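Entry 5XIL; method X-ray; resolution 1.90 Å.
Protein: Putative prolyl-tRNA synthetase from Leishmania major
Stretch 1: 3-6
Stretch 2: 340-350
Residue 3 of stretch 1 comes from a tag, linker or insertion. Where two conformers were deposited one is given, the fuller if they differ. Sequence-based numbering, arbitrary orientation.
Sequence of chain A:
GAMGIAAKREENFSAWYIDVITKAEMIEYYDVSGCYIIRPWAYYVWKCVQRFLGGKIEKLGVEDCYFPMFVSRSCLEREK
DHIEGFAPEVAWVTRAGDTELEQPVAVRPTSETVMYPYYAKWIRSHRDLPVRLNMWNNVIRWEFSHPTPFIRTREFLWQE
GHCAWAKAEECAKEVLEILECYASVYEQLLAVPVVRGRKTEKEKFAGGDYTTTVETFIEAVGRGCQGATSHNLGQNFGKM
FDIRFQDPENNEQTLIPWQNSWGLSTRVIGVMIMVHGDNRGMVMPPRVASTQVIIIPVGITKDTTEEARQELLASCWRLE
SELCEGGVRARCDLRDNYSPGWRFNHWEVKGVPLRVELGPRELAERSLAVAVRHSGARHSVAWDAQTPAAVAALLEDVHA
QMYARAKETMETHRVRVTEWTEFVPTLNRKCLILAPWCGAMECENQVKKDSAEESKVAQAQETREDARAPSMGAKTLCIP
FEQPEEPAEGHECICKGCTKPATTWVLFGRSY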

# COMPACT_ATOMS: atom_id res chain seq x y z
N MET A 3 26.78 8.07 -22.89
CA MET A 3 26.00 7.05 -23.64
C MET A 3 26.22 5.62 -23.11
O MET A 3 27.34 5.24 -22.73
N GLY A 4 25.13 4.84 -23.06
CA GLY A 4 25.20 3.45 -22.60
C GLY A 4 25.74 3.33 -21.17
O GLY A 4 25.54 4.24 -20.34
N ILE A 5 26.40 2.20 -20.90
CA ILE A 5 26.79 1.78 -19.54
C ILE A 5 28.30 1.60 -19.52
O ILE A 5 28.86 1.19 -20.52
N ALA A 6 28.93 1.88 -18.39
CA ALA A 6 30.39 1.98 -18.37
C ALA A 6 31.13 0.67 -18.15
O ALA A 6 32.36 0.63 -18.29
N PRO A 340 16.91 12.98 -31.00
CA PRO A 340 16.18 11.74 -30.73
C PRO A 340 17.11 10.64 -30.27
O PRO A 340 16.72 9.89 -29.42
N GLY A 341 18.32 10.54 -30.82
CA GLY A 341 19.26 9.53 -30.38
C GLY A 341 19.58 9.58 -28.89
O GLY A 341 19.64 8.55 -28.22
N TRP A 342 19.83 10.77 -28.37
CA TRP A 342 20.06 10.94 -26.96
C TRP A 342 18.85 10.46 -26.15
O TRP A 342 18.99 9.79 -25.09
N ARG A 343 17.66 10.86 -26.59
CA ARG A 343 16.44 10.41 -25.92
C ARG A 343 16.32 8.87 -26.04
O ARG A 343 15.94 8.21 -25.07
N PHE A 344 16.66 8.27 -27.20
CA PHE A 344 16.53 6.85 -27.34
C PHE A 344 17.43 6.21 -26.25
O PHE A 344 17.08 5.19 -25.63
N ASN A 345 18.62 6.76 -26.10
CA ASN A 345 19.60 6.17 -25.15
C ASN A 345 19.11 6.22 -23.69
O ASN A 345 19.22 5.20 -22.94
N HIS A 346 18.61 7.38 -23.29
CA HIS A 346 18.10 7.63 -21.99
C HIS A 346 17.05 6.59 -21.59
O HIS A 346 17.09 6.02 -20.51
N TRP A 347 16.05 6.38 -22.44
CA TRP A 347 15.00 5.37 -22.19
C TRP A 347 15.47 3.94 -22.37
O TRP A 347 14.92 3.03 -21.74
N GLU A 348 16.46 3.72 -23.23
CA GLU A 348 17.11 2.42 -23.34
C GLU A 348 17.75 2.04 -22.03
O GLU A 348 17.60 0.91 -21.56
N VAL A 349 18.49 2.98 -21.47
CA VAL A 349 19.16 2.70 -20.23
C VAL A 349 18.19 2.41 -19.07
O VAL A 349 18.46 1.60 -18.16
N LYS A 350 17.03 3.08 -19.10
CA LYS A 350 15.98 2.87 -18.09
C LYS A 350 15.30 1.58 -18.31
O LYS A 350 14.74 1.02 -17.37

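How does Met3, a residue left from an expression tag, come to lie against the helix 340-350? Its CA-to-CB bond runs sideways to the helix, and the backbone is not especially near: its CA atom lies 6.6 Å from the CA of Asn345. The side chain bridges that gap by bending. With chi1, chi2 and chi3 all in the m well, at -64°, -73° and -70°, the chain curls so that its terminal methyl comes in close, Met3 CE lying 3.5 Å from Asn345 CB. The same methyl reaches back one helical turn, where Met3 CE is 4.3 Å from Gly341 O. Gly341 O already accepts the helical hydrogen bond from Asn345 N, at 3.0 Å, so the methyl meets a carbonyl that is engaged within the helix. Gly341 has no side chain, and this approach is longer than the one to Asn345.

What holds Gly4, which has no side chain of its own, to the helix? Its backbone amide supplies the polar link. Gly4 N donates a hydrogen bond to Asn345 OD1 at 2.9 Å, with an N-H...O angle of 157°, which is close enough to straight for a good bond. Asn345 points toward the loop from its CA, and its t rotamer (chi1 173°, chi2 76°) carries the amide group out to meet the incoming backbone. Gly4 itself has a phi of 59° and a psi of -150°, and a positive phi by itself favours glycine. A CB at this position would point away from the helix. On the helix side, Val349 approaches as well, with its CG2 atom 4.3 Å from Gly4 CA.

Does the other half of the Asn345 amide also take part? It does, through water 1. The water accepts a hydrogen bond from Asn345 ND2 at 3.1 Å and donates one to Gly4 O at 2.8 Å, linking the side-chain amide to the glycine carbonyl. Asn345 therefore engages both polar groups of the Gly4 backbone, the NH directly through OD1 and the C=O indirectly through ND2 and the water. The water spans a gap too long for a direct hydrogen bond, Asn345 ND2 lying 5.3 Å from Gly4 O. Asn345 thus supplies the side-chain polar groups in a small interface, which buries 237 Å² over both sides.

What does Ile5 add, and where does the contact end? It gives a contact between two hydrocarbon side chains: its CA-to-CB bond points sideways while the end of its side chain comes nearer the helix. Its chi angles, -61° and -58°, are both m and bring Ile5 CD1 to 3.8 Å from Val349 CG1, an ordinary van der Waals distance between two methyls. Val349 is buried and points toward the loop in the t rotamer (chi1 174°), one turn beyond Asn345, so the two residues present neighbouring polar and apolar surfaces. Ala6 then lies out of reach of the helix, and the contact stops there.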

# COMPACT_ATOMS: atom_id res chain seq x y z
CB MET A 3 26.29 7.10 -25.15
CG MET A 3 25.87 8.41 -25.82
SD MET A 3 24.09 8.72 -26.07
CE MET A 3 23.68 7.51 -27.34
CB ILE A 5 26.06 0.45 -19.18
CG1 ILE A 5 24.54 0.70 -19.20
CG2 ILE A 5 26.52 -0.13 -17.83
CD1 ILE A 5 24.08 1.79 -18.25
CB ALA A 6 30.85 3.03 -17.35
CB PRO A 340 15.50 11.38 -32.09
CG PRO A 340 15.38 12.73 -32.79
CD PRO A 340 16.52 13.60 -32.29
CB TRP A 342 20.27 12.42 -26.64
CG TRP A 342 20.69 12.70 -25.24
CD1 TRP A 342 22.00 12.95 -24.81
CD2 TRP A 342 19.86 12.79 -24.05
NE1 TRP A 342 22.00 13.15 -23.44
CE2 TRP A 342 20.72 13.07 -22.95
CE3 TRP A 342 18.48 12.62 -23.80
CZ2 TRP A 342 20.24 13.20 -21.63
CZ3 TRP A 342 18.00 12.75 -22.50
CH2 TRP A 342 18.89 13.03 -21.42
CB ARG A 343 15.22 11.13 -26.48
CG ARG A 343 15.12 12.57 -26.02
CD ARG A 343 14.00 13.28 -26.74
NE ARG A 343 14.50 13.91 -27.95
CZ ARG A 343 13.75 14.57 -28.83
NH1 ARG A 343 12.42 14.65 -28.71
NH2 ARG A 343 14.36 15.18 -29.85
CB PHE A 344 17.09 6.33 -28.69
CG PHE A 344 16.23 6.58 -29.91
CD1 PHE A 344 15.17 7.50 -29.93
CD2 PHE A 344 16.55 5.92 -31.10
CE1 PHE A 344 14.46 7.78 -31.09
CE2 PHE A 344 15.81 6.19 -32.25
CZ PHE A 344 14.78 7.09 -32.23
CB ASN A 345 20.97 6.87 -25.23
CG ASN A 345 21.93 6.37 -24.14
OD1 ASN A 345 22.51 5.25 -24.23
ND2 ASN A 345 22.06 7.13 -23.10
CB HIS A 346 17.49 9.03 -21.94
CG HIS A 346 16.75 9.34 -20.67
ND1 HIS A 346 17.38 9.70 -19.49
CD2 HIS A 346 15.41 9.39 -20.41
CE1 HIS A 346 16.47 9.92 -18.57
NE2 HIS A 346 15.28 9.75 -19.10
CB TRP A 347 13.77 5.67 -23.08
CG TRP A 347 13.14 7.03 -22.67
CD1 TRP A 347 13.23 8.24 -23.33
CD2 TRP A 347 12.44 7.31 -21.44
NE1 TRP A 347 12.61 9.20 -22.61
CE2 TRP A 347 12.11 8.67 -21.45
CE3 TRP A 347 12.01 6.53 -20.37
CZ2 TRP A 347 11.40 9.29 -20.42
CZ3 TRP A 347 11.27 7.14 -19.32
CH2 TRP A 347 10.99 8.50 -19.36
CB GLU A 348 18.20 2.44 -24.42
CG GLU A 348 18.86 1.09 -24.64
CD GLU A 348 19.59 1.05 -25.96
OE1 GLU A 348 20.75 1.51 -26.04
OE2 GLU A 348 18.98 0.58 -26.94
CB VAL A 349 20.12 3.84 -19.88
CG1 VAL A 349 20.72 3.59 -18.50
CG2 VAL A 349 21.23 3.91 -20.95
CB LYS A 350 14.97 4.01 -18.07
CG LYS A 350 15.54 5.30 -17.52
CD LYS A 350 14.63 6.50 -17.68
CE LYS A 350 13.42 6.37 -16.78
NZ LYS A 350 13.91 6.52 -15.37
O HOH W 1 23.92 6.50 -20.73